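Local coordinates for thymidylate synthase thyX (Helicobacter pylori, PDB 3N3Y) that catalyses the FAD-dependent conversion of dUMP to dTMP, probably with methylenetetrahydrofolate as methyl donor and NADPH as reductant, as a homotetramer, at the interface of chains A and B and the interface of chains A and C. Residues are numbered along the deposited sequence; one frame, centred on the assembly and turned at random. Chains: chain A/B/C, Thymidylate synthase thyX.

Contact 1: the interface of chains A and B. Residues chain A 90-92, 96, 165; chain B 28-31, 33.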
loop_
_atom_site.group_PDB
_atom_site.type_symbol
_atom_site.label_atom_id
_atom_site.label_comp_id
_atom_site.label_asym_id
_atom_site.label_seq_id
_atom_site.Cartn_x
_atom_site.Cartn_y
_atom_site.Cartn_z
ATOM N N VAL A 90 17.646 3.573 -5.464
ATOM C CA VAL A 90 18.182 3.601 -6.810
ATOM C C VAL A 90 19.259 4.651 -6.957
ATOM O O VAL A 90 19.077 5.800 -6.548
ATOM C CB VAL A 90 17.056 3.903 -7.831
ATOM C CG1 VAL A 90 17.581 3.849 -9.259
ATOM C CG2 VAL A 90 15.905 2.911 -7.653
ATOM N N LYS A 91 20.380 4.238 -7.541
ATOM C CA LYS A 91 21.423 5.146 -8.023
ATOM C C LYS A 91 20.804 6.340 -8.742
ATOM O O LYS A 91 20.096 6.180 -9.737
ATOM C CB LYS A 91 22.355 4.406 -9.001
ATOM C CG LYS A 91 23.406 5.292 -9.663
ATOM C CD LYS A 91 24.362 4.527 -10.574
ATOM C CE LYS A 91 25.150 5.516 -11.453
ATOM N NZ LYS A 91 25.928 4.828 -12.521
ATOM N N SER A 92 21.089 7.535 -8.247
ATOM C CA SER A 92 20.473 8.752 -8.758
ATOM C C SER A 92 21.331 9.407 -9.833
ATOM O O SER A 92 22.479 9.781 -9.592
ATOM C CB SER A 92 20.244 9.732 -7.608
ATOM O OG SER A 92 19.760 10.971 -8.071
ATOM N N THR A 96 25.090 11.343 -9.729
ATOM C CA THR A 96 26.174 10.445 -10.105
ATOM C C THR A 96 26.646 10.600 -11.557
ATOM O O THR A 96 27.571 9.901 -11.982
ATOM C CB THR A 96 25.763 8.980 -9.929
ATOM O OG1 THR A 96 24.652 8.717 -10.788
ATOM C CG2 THR A 96 25.384 8.673 -8.474
ATOM N N HIS A 165 21.553 1.071 -11.035
ATOM C CA HIS A 165 21.941 0.133 -9.986
ATOM C C HIS A 165 20.983 0.384 -8.820
ATOM O O HIS A 165 20.660 1.537 -8.510
ATOM C CB HIS A 165 23.393 0.417 -9.593
ATOM C CG HIS A 165 23.917 -0.402 -8.457
ATOM N ND1 HIS A 165 24.938 0.044 -7.641
ATOM C CD2 HIS A 165 23.592 -1.637 -8.008
ATOM C CE1 HIS A 165 25.213 -0.875 -6.734
ATOM N NE2 HIS A 165 24.409 -1.904 -6.934
ATOM N N THR B 28 23.997 3.011 -2.234
ATOM C CA THR B 28 23.635 2.793 -3.632
ATOM C C THR B 28 23.135 4.055 -4.351
ATOM O O THR B 28 23.473 4.288 -5.510
ATOM C CB THR B 28 22.560 1.721 -3.755
ATOM O OG1 THR B 28 23.131 0.456 -3.442
ATOM C CG2 THR B 28 22.012 1.669 -5.169
ATOM N N CYS B 29 22.316 4.850 -3.668
ATOM C CA CYS B 29 21.733 6.049 -4.265
ATOM C C CYS B 29 22.810 7.026 -4.722
ATOM O O CYS B 29 22.768 7.520 -5.854
ATOM C CB CYS B 29 20.764 6.758 -3.291
ATOM S SG CYS B 29 19.440 5.693 -2.611
ATOM N N TRP B 30 23.770 7.308 -3.846
ATOM C CA TRP B 30 24.809 8.285 -4.170
ATOM C C TRP B 30 26.134 7.654 -4.622
ATOM O O TRP B 30 27.108 8.366 -4.901
ATOM C CB TRP B 30 25.002 9.257 -3.000
ATOM C CG TRP B 30 23.756 10.048 -2.767
ATOM C CD1 TRP B 30 23.343 11.157 -3.459
ATOM C CD2 TRP B 30 22.726 9.765 -1.807
ATOM N NE1 TRP B 30 22.130 11.586 -2.980
ATOM C CE2 TRP B 30 21.732 10.754 -1.962
ATOM C CE3 TRP B 30 22.556 8.781 -0.823
ATOM C CZ2 TRP B 30 20.582 10.784 -1.167
ATOM C CZ3 TRP B 30 21.414 8.813 -0.036
ATOM C CH2 TRP B 30 20.440 9.805 -0.217
ATOM N N GLN B 31 26.144 6.320 -4.708
ATOM C CA GLN B 31 27.331 5.559 -5.079
ATOM C C GLN B 31 28.517 5.889 -4.177
ATOM O O GLN B 31 29.619 6.142 -4.659
ATOM C CB GLN B 31 27.679 5.827 -6.539
ATOM C CG GLN B 31 26.639 5.281 -7.494
ATOM C CD GLN B 31 26.634 3.770 -7.514
ATOM O OE1 GLN B 31 27.664 3.152 -7.789
ATOM N NE2 GLN B 31 25.481 3.161 -7.214
ATOM N N PHE B 33 30.221 4.054 -1.888
ATOM C CA PHE B 33 30.814 2.836 -1.320
ATOM C C PHE B 33 32.283 2.994 -0.891
ATOM O O PHE B 33 32.726 2.339 0.052
ATOM C CB PHE B 33 30.682 1.657 -2.293
ATOM C CG PHE B 33 29.263 1.344 -2.689
ATOM C CD1 PHE B 33 28.318 1.000 -1.731
ATOM C CD2 PHE B 33 28.879 1.374 -4.026
ATOM C CE1 PHE B 33 27.007 0.706 -2.094
ATOM C CE2 PHE B 33 27.575 1.077 -4.399
ATOM C CZ PHE B 33 26.637 0.741 -3.435
#
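B:Gln31 and A:His165 meet through side chains, while B:Cys29 and A:Ser92 meet through backbone, and together they show how the end of a helix can be received by a neighbouring subunit. Helix 19-30 of chain B closes against the loop that follows strand 87-90 of chain A and against strand 163-171.

Hydrogen bonds come first. The carbonyl O of B:Cys29, in the last turn of its helix, accepts the backbone N-H of A:Ser92, with 2.9 Å between that O and N of A:Ser92. The amide nitrogen NE2 of B:Gln31 serves two acceptors. Across the interface it donates to imidazole ND1 of A:His165 at 3.2 Å; the acceptor lies in the amide plane, but the donor is tilted 21° from the ring plane. Within chain B, NE2 also reaches O of B:Thr28 at 2.9 Å, on a lone pair of that carbonyl. The bend at chi2 (-69°) carries the amide back toward its own helix end, where its two acceptors together should limit its rotation. Amide and imidazole planes stand 65° apart, so the two groups do not stack.

Apolar contacts flank this bond. The extended chain of A:Lys91 crosses B:Gln31 obliquely, its CD 3.9 Å from the amide carbon CD of B:Gln31. Nearer the base of the glutamine, methyl CG2 of A:Thr96 touches CG of B:Gln31 at 3.7 Å. The same threonine turns its hydroxyl OG1 back to O of A:Ser92, 2.7 Å away, from above the carbonyl plane, tying together the chain A segment that receives the helix end. B:Thr28 puts its methyl CG2 over the rim of one imidazole face. At the ring's edge, in its plane, CE2 of B:Phe33 lies 3.9 Å from CE1 of A:His165.

Contact 2: the interface of chains A and C. Residues chain A 155-159; chain C 129, 133, 159-161.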
loop_
_atom_site.group_PDB
_atom_site.type_symbol
_atom_site.label_atom_id
_atom_site.label_comp_id
_atom_site.label_asym_id
_atom_site.label_seq_id
_atom_site.Cartn_x
_atom_site.Cartn_y
_atom_site.Cartn_z
ATOM N N LYS A 155 20.912 15.376 -17.638
ATOM C CA LYS A 155 20.132 14.130 -17.622
ATOM C C LYS A 155 18.995 14.068 -18.671
ATOM O O LYS A 155 18.558 12.986 -19.034
ATOM C CB LYS A 155 19.602 13.820 -16.209
ATOM C CG LYS A 155 18.501 14.763 -15.734
ATOM C CD LYS A 155 18.165 14.560 -14.260
ATOM C CE LYS A 155 16.918 13.688 -14.067
ATOM N NZ LYS A 155 17.150 12.266 -14.446
ATOM N N TYR A 156 18.547 15.224 -19.165
ATOM C CA TYR A 156 17.563 15.306 -20.248
ATOM C C TYR A 156 18.036 14.715 -21.579
ATOM O O TYR A 156 17.224 14.333 -22.419
ATOM C CB TYR A 156 17.072 16.753 -20.429
ATOM C CG TYR A 156 16.087 17.081 -19.342
ATOM C CD1 TYR A 156 16.531 17.385 -18.055
ATOM C CD2 TYR A 156 14.711 17.010 -19.569
ATOM C CE1 TYR A 156 15.632 17.639 -17.019
ATOM C CE2 TYR A 156 13.804 17.260 -18.540
ATOM C CZ TYR A 156 14.276 17.572 -17.262
ATOM O OH TYR A 156 13.397 17.827 -16.214
ATOM N N ALA A 157 19.345 14.609 -21.757
ATOM C CA ALA A 157 19.888 14.051 -22.989
ATOM C C ALA A 157 20.198 12.557 -22.872
ATOM O O ALA A 157 20.652 11.942 -23.812
ATOM C CB ALA A 157 21.136 14.810 -23.392
ATOM N N MET A 158 19.973 11.979 -21.705
ATOM C CA MET A 158 20.373 10.607 -21.462
ATOM C C MET A 158 19.422 9.593 -22.126
ATOM O O MET A 158 18.204 9.742 -22.064
ATOM C CB MET A 158 20.454 10.389 -19.955
ATOM C CG MET A 158 20.721 8.980 -19.499
ATOM S SD MET A 158 20.849 8.956 -17.701
ATOM C CE MET A 158 19.256 9.637 -17.253
ATOM N N PRO A 159 19.978 8.553 -22.770
ATOM C CA PRO A 159 19.116 7.547 -23.392
ATOM C C PRO A 159 18.560 6.583 -22.338
ATOM O O PRO A 159 19.167 6.397 -21.278
ATOM C CB PRO A 159 20.083 6.807 -24.312
ATOM C CG PRO A 159 21.337 6.770 -23.512
ATOM C CD PRO A 159 21.398 8.174 -22.867
ATOM N N VAL C 129 21.831 21.319 -24.218
ATOM C CA VAL C 129 21.120 20.115 -23.824
ATOM C C VAL C 129 19.996 19.829 -24.820
ATOM O O VAL C 129 19.887 18.719 -25.364
ATOM C CB VAL C 129 20.544 20.239 -22.397
ATOM C CG1 VAL C 129 19.633 19.075 -22.099
ATOM C CG2 VAL C 129 21.673 20.336 -21.356
ATOM N N SER C 133 19.110 16.625 -27.204
ATOM C CA SER C 133 17.823 15.936 -27.137
ATOM C C SER C 133 17.264 15.767 -28.530
ATOM O O SER C 133 16.777 14.700 -28.880
ATOM C CB SER C 133 16.803 16.682 -26.252
ATOM O OG SER C 133 17.112 16.535 -24.879
ATOM N N PRO C 159 15.587 9.457 -25.649
ATOM C CA PRO C 159 16.090 10.358 -24.603
ATOM C C PRO C 159 15.058 10.615 -23.515
ATOM O O PRO C 159 13.851 10.620 -23.758
ATOM C CB PRO C 159 16.361 11.662 -25.367
ATOM C CG PRO C 159 15.323 11.676 -26.418
ATOM C CD PRO C 159 15.148 10.207 -26.839
ATOM N N GLU C 160 15.538 10.863 -22.311
ATOM C CA GLU C 160 14.638 11.032 -21.186
ATOM C C GLU C 160 13.801 12.315 -21.259
ATOM O O GLU C 160 12.817 12.471 -20.517
ATOM C CB GLU C 160 15.399 10.885 -19.866
ATOM C CG GLU C 160 15.839 9.429 -19.607
ATOM C CD GLU C 160 15.789 9.022 -18.130
ATOM O OE1 GLU C 160 15.607 9.915 -17.263
ATOM O OE2 GLU C 160 15.933 7.806 -17.837
ATOM N N SER C 161 14.161 13.209 -22.171
ATOM C CA SER C 161 13.380 14.425 -22.392
ATOM C C SER C 161 12.120 14.126 -23.198
ATOM O O SER C 161 11.304 15.003 -23.421
ATOM C CB SER C 161 14.209 15.470 -23.131
ATOM O OG SER C 161 14.812 14.885 -24.266
#
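C:Glu160 lies alongside A:Met158 where two copies of one loop meet about a two-fold axis, an instance of a short symmetric backbone pairing reinforced by side chains. The backbone N of C:Glu160 donates to O of A:Met158 at 2.9 Å. Next to this pair, A:Pro159 and C:Pro159 form an antiparallel beta bridge.

From CB outward, the glutamate is in contact with chain A along its length. CB rests near the carbonyls of A:Met158 and A:Lys155, and CG packs against O of A:Met158. CG is anti to the carbonyl carbon (chi1 -71°), and the two side chains then run the same way, side by side. The carboxylate carbon CD of C:Glu160 meets the thioether methyl CE of A:Met158 at 3.6 Å. At the tip, OE2 also stays beside this methyl, whereas OE1 of C:Glu160 faces NZ of A:Lys155 in a long salt bridge of 4.0 Å, a loose electrostatic pairing. The lysine reaches it by bending at chi3 and chi4.

A second polar cluster gathers on the carbonyl O of A:Tyr156, which accepts hydroxyl OG of C:Ser161 at 3.1 Å; OG of C:Ser133 adds a weak bond. OG of C:Ser133 and OG of C:Ser161 also bond to each other at 2.9 Å, so C:Ser133 supports its neighbour from a second shell. The phenol ring of A:Tyr156 takes CB of C:Ser161 at its edge, in plane, 3.9 Å from CD2. At the base of the same side chain, CB of A:Tyr156 touches methyl CG1 of C:Val129 at 3.8 Å.

About 19 Å separates the centres of contact 1 and contact 2, and they share no residue; chain A is their common member, joined to a different subunit at each. Contact 1 uses its segment around 90-96 and strand 163-171, contact 2 the 3-10 helix 155-157 and the loop leading into that strand, so a short stretch of chain connects the two. Each centre lies about 22 Å from A:Arg182, the predicted active-site residue. A:Ser92 and A:Lys155 belong to dUMP sites and B:Cys29 to an FAD site, which suggests that assembling the homotetramer also shapes its ligand pockets.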